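Local coordinates for gamma-butyrobetaine hydroxylase-like N-terminal domain-containing protein (Acidithiobacillus ferrooxidans, PDB 3LUU) that is of unknown function but belongs to the DUF971 (gamma-butyrobetaine hydroxylase-like N-terminal) family and binds a zinc ion, at residues D27-L33 with L95-D99; L38-C42 with L79-H85. One frame throughout, in Å; residues are numbered along the deposited sequence. Where two conformers were deposited one is given.

Contact 1. Residues D27-L33 with L95-D99; sequences DGHTSRL and LRRLD
Arg96 and Asp27 meet end-on from opposite directions, the two terminal nitrogens of the guanidinium each taking one carboxylate oxygen in a salt bridge. The bond from Arg96 NH2 to Asp27 OD2, 2.7 Å long, runs in the guanidinium plane and reaches the oxygen on its syn side, somewhat out of the carboxylate plane. Its companion, from Arg96 NH1 to Asp27 OD1 at 3.0 Å, is less regular: the two flat groups are turned 43° apart, and the nitrogen comes from above the carboxylate plane. The opposite face of that plane receives the backbone N of His29, closing an Asx turn that fixes the rotation of the carboxylate. With CG of His29 anti to its own backbone nitrogen (chi1 -174°), CB and CD2 of His29 lie over the rim of one face of the Arg96 guanidinium, the ring tilted to it, and the far edge of the imidazole points at Asp99.

There His29 NE2 donates to Asp99 OD2 over 2.6 Å, a bent bond (138°) with the oxygen in the ring plane. Ser31 OG donates to the same Asp99 OD2, also at 2.6 Å, from the other face of the carboxylate, so two donors grip one oxygen. Deeper in, Leu33 forks against the helix: CD1 lies 4.1 Å from Leu95 CD2, while CD2 rests 3.9 Å from Leu98 CB.

Around these groups, Trp25 bonds to Ser31 OG and forms a cation-pi contact with Arg96, whose NH1 also bonds to Arg6 O. The contact thus lays helix 92-98 against edge strand 30-34 of the N-terminal antiparallel sheet, with Leu38 of helix 35-40 touching Leu33, Leu95 and Leu98.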
# COMPACT_ATOMS: atom_id res chain seq x y z
N ASP A 27 14.53 -3.97 -7.96
CA ASP A 27 15.68 -3.04 -8.11
C ASP A 27 16.49 -2.87 -6.78
O ASP A 27 17.39 -2.01 -6.67
CB ASP A 27 15.20 -1.67 -8.65
CG ASP A 27 14.36 -0.90 -7.65
OD1 ASP A 27 13.74 -1.59 -6.77
OD2 ASP A 27 14.34 0.37 -7.70
N GLY A 28 16.12 -3.65 -5.75
CA GLY A 28 16.75 -3.59 -4.42
C GLY A 28 16.15 -2.57 -3.50
O GLY A 28 16.57 -2.45 -2.35
N HIS A 29 15.17 -1.81 -3.97
CA HIS A 29 14.53 -0.83 -3.13
C HIS A 29 13.50 -1.53 -2.22
O HIS A 29 12.93 -2.53 -2.61
CB HIS A 29 13.84 0.23 -4.00
CG HIS A 29 13.29 1.36 -3.21
ND1 HIS A 29 14.07 2.11 -2.36
CD2 HIS A 29 12.03 1.85 -3.10
CE1 HIS A 29 13.33 3.03 -1.77
NE2 HIS A 29 12.09 2.89 -2.20
N THR A 30 13.32 -1.00 -1.01
CA THR A 30 12.21 -1.39 -0.14
C THR A 30 11.39 -0.13 0.13
O THR A 30 11.92 0.88 0.61
CB THR A 30 12.68 -2.00 1.18
OG1 THR A 30 13.51 -3.12 0.90
CG2 THR A 30 11.48 -2.47 2.07
N SER A 31 10.10 -0.19 -0.21
CA SER A 31 9.21 0.91 0.11
C SER A 31 8.72 0.70 1.52
O SER A 31 8.52 -0.43 1.94
CB SER A 31 8.02 0.96 -0.84
OG SER A 31 8.42 1.15 -2.19
N ARG A 32 8.60 1.79 2.26
CA ARG A 32 7.96 1.76 3.56
C ARG A 32 6.84 2.79 3.48
O ARG A 32 7.09 3.99 3.59
CB ARG A 32 8.94 2.06 4.69
CG ARG A 32 10.09 1.07 4.82
CD ARG A 32 11.06 1.48 5.97
NE ARG A 32 10.75 0.77 7.21
CZ ARG A 32 9.96 1.21 8.20
NH1 ARG A 32 9.39 2.41 8.15
NH2 ARG A 32 9.75 0.43 9.26
N LEU A 33 5.61 2.30 3.29
CA LEU A 33 4.45 3.13 3.08
C LEU A 33 3.56 3.05 4.32
O LEU A 33 3.17 1.95 4.70
CB LEU A 33 3.69 2.66 1.85
CG LEU A 33 4.44 2.88 0.53
CD1 LEU A 33 3.73 2.11 -0.57
CD2 LEU A 33 4.50 4.39 0.25
N LEU A 95 1.73 1.55 -6.03
CA LEU A 95 2.42 1.48 -4.75
C LEU A 95 3.82 2.05 -4.85
O LEU A 95 4.25 2.85 -4.01
CB LEU A 95 2.50 0.05 -4.25
CG LEU A 95 1.22 -0.58 -3.80
CD1 LEU A 95 1.49 -2.07 -3.55
CD2 LEU A 95 0.71 0.12 -2.55
N ARG A 96 4.53 1.66 -5.90
CA ARG A 96 5.87 2.20 -6.11
C ARG A 96 5.86 3.73 -6.26
O ARG A 96 6.73 4.42 -5.69
CB ARG A 96 6.53 1.52 -7.31
CG ARG A 96 7.95 1.81 -7.46
CD ARG A 96 8.77 1.36 -6.28
NE ARG A 96 10.10 1.93 -6.41
CZ ARG A 96 11.20 1.27 -6.75
NH1 ARG A 96 11.20 -0.05 -6.98
NH2 ARG A 96 12.33 1.95 -6.84
N ARG A 97 4.89 4.24 -7.02
CA ARG A 97 4.68 5.68 -7.23
C ARG A 97 4.40 6.43 -5.94
O ARG A 97 4.82 7.58 -5.79
CB ARG A 97 3.53 5.92 -8.24
CG ARG A 97 3.96 6.29 -9.69
CD ARG A 97 2.77 6.30 -10.72
NE ARG A 97 1.47 6.71 -10.15
CZ ARG A 97 0.75 7.80 -10.48
NH1 ARG A 97 1.14 8.65 -11.43
NH2 ARG A 97 -0.41 8.02 -9.84
N LEU A 98 3.68 5.79 -5.00
CA LEU A 98 3.42 6.41 -3.69
C LEU A 98 4.68 6.64 -2.87
O LEU A 98 4.68 7.48 -1.98
CB LEU A 98 2.41 5.62 -2.84
CG LEU A 98 0.96 5.61 -3.29
CD1 LEU A 98 0.21 4.74 -2.28
CD2 LEU A 98 0.28 6.98 -3.43
N ASP A 99 5.75 5.90 -3.15
CA ASP A 99 7.03 6.14 -2.48
C ASP A 99 7.57 7.59 -2.67
O ASP A 99 8.27 8.12 -1.80
CB ASP A 99 8.09 5.15 -2.96
CG ASP A 99 8.74 4.36 -1.84
OD1 ASP A 99 8.44 4.56 -0.64
OD2 ASP A 99 9.57 3.52 -2.20
O HOH W 1 6.81 6.42 1.71

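Contact 2. Residues L38-C42 with L79-H85; sequences LRVEC and LHFSDGH. With ZN (zinc ion), chain B.
Arg39 lies over the ring of Phe81 where helix 35-40 packs on the end of strand 76-81, part of the second antiparallel sheet, and on the type I beta turn Phe81-Gly84 that follows. The flat face of Phe81 is the seat: Arg39 CD sits nearly over its centre, 3.7 Å from the centroid and 14° off the normal, a CH-pi contact. Arg39 CB fits above the CE1 side of the ring, and Cys42 SG approaches obliquely near CE2, 4.1 Å away. The branched end of Leu38 crosses that of Leu79 at about a right angle, CD1 to CD1 at 3.9 Å, and Phe90 of strand 89-91 touches both leucines.

Beyond the ring, the bend at chi2 (59°) lets the Arg39 chain pass over Phe81 and bring the edge of its guanidinium up to Asp83. The two form a salt bridge, and Lys61 also pairs with Asp83 OD2. An alanine in place of Arg39 would probably lose the CD that covers the centre of the Phe81 face and leave Asp83 with Lys61 but without its partner from the helix.

Glu41, just past the helix, takes no part in this packing and binds the zinc ion through OE2 at 2.0 Å, together with His37 and Glu101. In the salt bridge, Arg39 NE donates to the syn lone pair of Asp83 OD2 at 2.8 Å.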
# COMPACT_ATOMS: atom_id res chain seq x y z
N LEU A 38 -1.44 5.05 2.67
CA LEU A 38 -2.16 4.13 1.79
C LEU A 38 -3.68 4.38 1.83
O LEU A 38 -4.37 4.41 0.79
CB LEU A 38 -1.83 2.67 2.18
CG LEU A 38 -0.41 2.18 1.90
CD1 LEU A 38 -0.12 0.95 2.73
CD2 LEU A 38 -0.20 1.91 0.42
N ARG A 39 -4.20 4.60 3.02
CA ARG A 39 -5.62 4.86 3.16
C ARG A 39 -6.04 6.17 2.51
O ARG A 39 -7.05 6.23 1.82
CB ARG A 39 -6.01 4.80 4.65
CG ARG A 39 -7.48 5.04 4.96
CD ARG A 39 -8.39 4.06 4.27
NE ARG A 39 -9.78 4.45 4.40
CZ ARG A 39 -10.45 5.23 3.56
NH1 ARG A 39 -9.88 5.72 2.47
NH2 ARG A 39 -11.72 5.52 3.80
N VAL A 40 -5.29 7.24 2.74
CA VAL A 40 -5.73 8.54 2.21
C VAL A 40 -5.51 8.62 0.70
O VAL A 40 -6.16 9.41 0.05
CB VAL A 40 -5.13 9.75 2.96
CG1 VAL A 40 -5.45 9.65 4.47
CG2 VAL A 40 -3.69 9.84 2.78
N GLU A 41 -4.59 7.82 0.17
CA GLU A 41 -4.39 7.65 -1.30
C GLU A 41 -5.08 6.42 -1.90
O GLU A 41 -4.75 6.03 -3.00
CB GLU A 41 -2.91 7.43 -1.61
CG GLU A 41 -1.99 8.49 -1.11
CD GLU A 41 -1.80 9.55 -2.11
OE1 GLU A 41 -2.76 9.74 -2.88
OE2 GLU A 41 -0.70 10.15 -2.12
N CYS A 42 -5.96 5.78 -1.15
CA CYS A 42 -6.66 4.59 -1.63
C CYS A 42 -7.39 4.86 -2.95
O CYS A 42 -8.31 5.67 -2.94
CB CYS A 42 -7.66 4.14 -0.56
SG CYS A 42 -8.58 2.66 -0.97
N LEU A 79 -6.20 -3.94 -0.37
CA LEU A 79 -5.93 -3.67 1.05
C LEU A 79 -7.27 -3.53 1.78
O LEU A 79 -8.19 -2.86 1.29
CB LEU A 79 -5.07 -2.43 1.24
CG LEU A 79 -3.71 -2.36 0.56
CD1 LEU A 79 -2.96 -1.15 1.06
CD2 LEU A 79 -2.94 -3.67 0.74
N HIS A 80 -7.41 -4.23 2.90
CA HIS A 80 -8.59 -4.08 3.77
C HIS A 80 -8.19 -3.23 4.97
O HIS A 80 -7.21 -3.54 5.66
CB HIS A 80 -9.10 -5.44 4.24
CG HIS A 80 -9.55 -6.32 3.12
ND1 HIS A 80 -10.87 -6.59 2.88
CD2 HIS A 80 -8.84 -6.95 2.16
CE1 HIS A 80 -10.96 -7.37 1.82
NE2 HIS A 80 -9.75 -7.61 1.37
N PHE A 81 -8.95 -2.18 5.21
CA PHE A 81 -8.63 -1.22 6.24
C PHE A 81 -9.56 -1.35 7.45
O PHE A 81 -10.66 -1.91 7.36
CB PHE A 81 -8.71 0.21 5.68
CG PHE A 81 -7.67 0.51 4.62
CD1 PHE A 81 -6.38 0.89 4.99
CD2 PHE A 81 -7.99 0.48 3.28
CE1 PHE A 81 -5.42 1.20 4.02
CE2 PHE A 81 -7.04 0.78 2.30
CZ PHE A 81 -5.75 1.14 2.69
N SER A 82 -9.10 -0.82 8.57
CA SER A 82 -9.80 -0.95 9.84
C SER A 82 -11.04 -0.03 9.96
O SER A 82 -11.87 -0.23 10.83
CB SER A 82 -8.82 -0.73 10.98
OG SER A 82 -8.37 0.60 11.00
N ASP A 83 -11.17 0.96 9.08
CA ASP A 83 -12.41 1.76 9.00
C ASP A 83 -13.52 1.13 8.09
O ASP A 83 -14.51 1.79 7.84
CB ASP A 83 -12.10 3.22 8.60
CG ASP A 83 -11.44 3.34 7.23
OD1 ASP A 83 -10.98 2.34 6.66
OD2 ASP A 83 -11.40 4.46 6.70
N GLY A 84 -13.37 -0.13 7.66
CA GLY A 84 -14.38 -0.86 6.80
C GLY A 84 -14.09 -0.81 5.29
O GLY A 84 -14.66 -1.56 4.47
N HIS A 85 -13.19 0.10 4.92
CA HIS A 85 -12.93 0.31 3.52
C HIS A 85 -12.00 -0.79 2.99
O HIS A 85 -11.00 -1.16 3.60
CB HIS A 85 -12.53 1.77 3.27
CG HIS A 85 -13.63 2.73 3.60
ND1 HIS A 85 -14.58 3.11 2.68
CD2 HIS A 85 -13.98 3.32 4.77
CE1 HIS A 85 -15.45 3.93 3.26
NE2 HIS A 85 -15.10 4.07 4.53
ZN ZN B . 1.12 10.41 -1.27

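From the N terminus, the chain first forms the sheet of strands 9-15, 20-25 and 30-34, and the last of these enters contact 1. Helix 35-40 follows directly and opens contact 2, which closes when the chain returns through strand 76-81 and its turn. Contact 1 closes later, at helix 92-98 near the C terminus, so the loop of contact 2 is nested inside that of contact 1. Contact 1 ties the C-terminal helix to the first sheet, contact 2 ties helix 35-40 to the second. They meet where Leu98 packs on Glu41, next to the zinc ion, and through the leucines of the two helices.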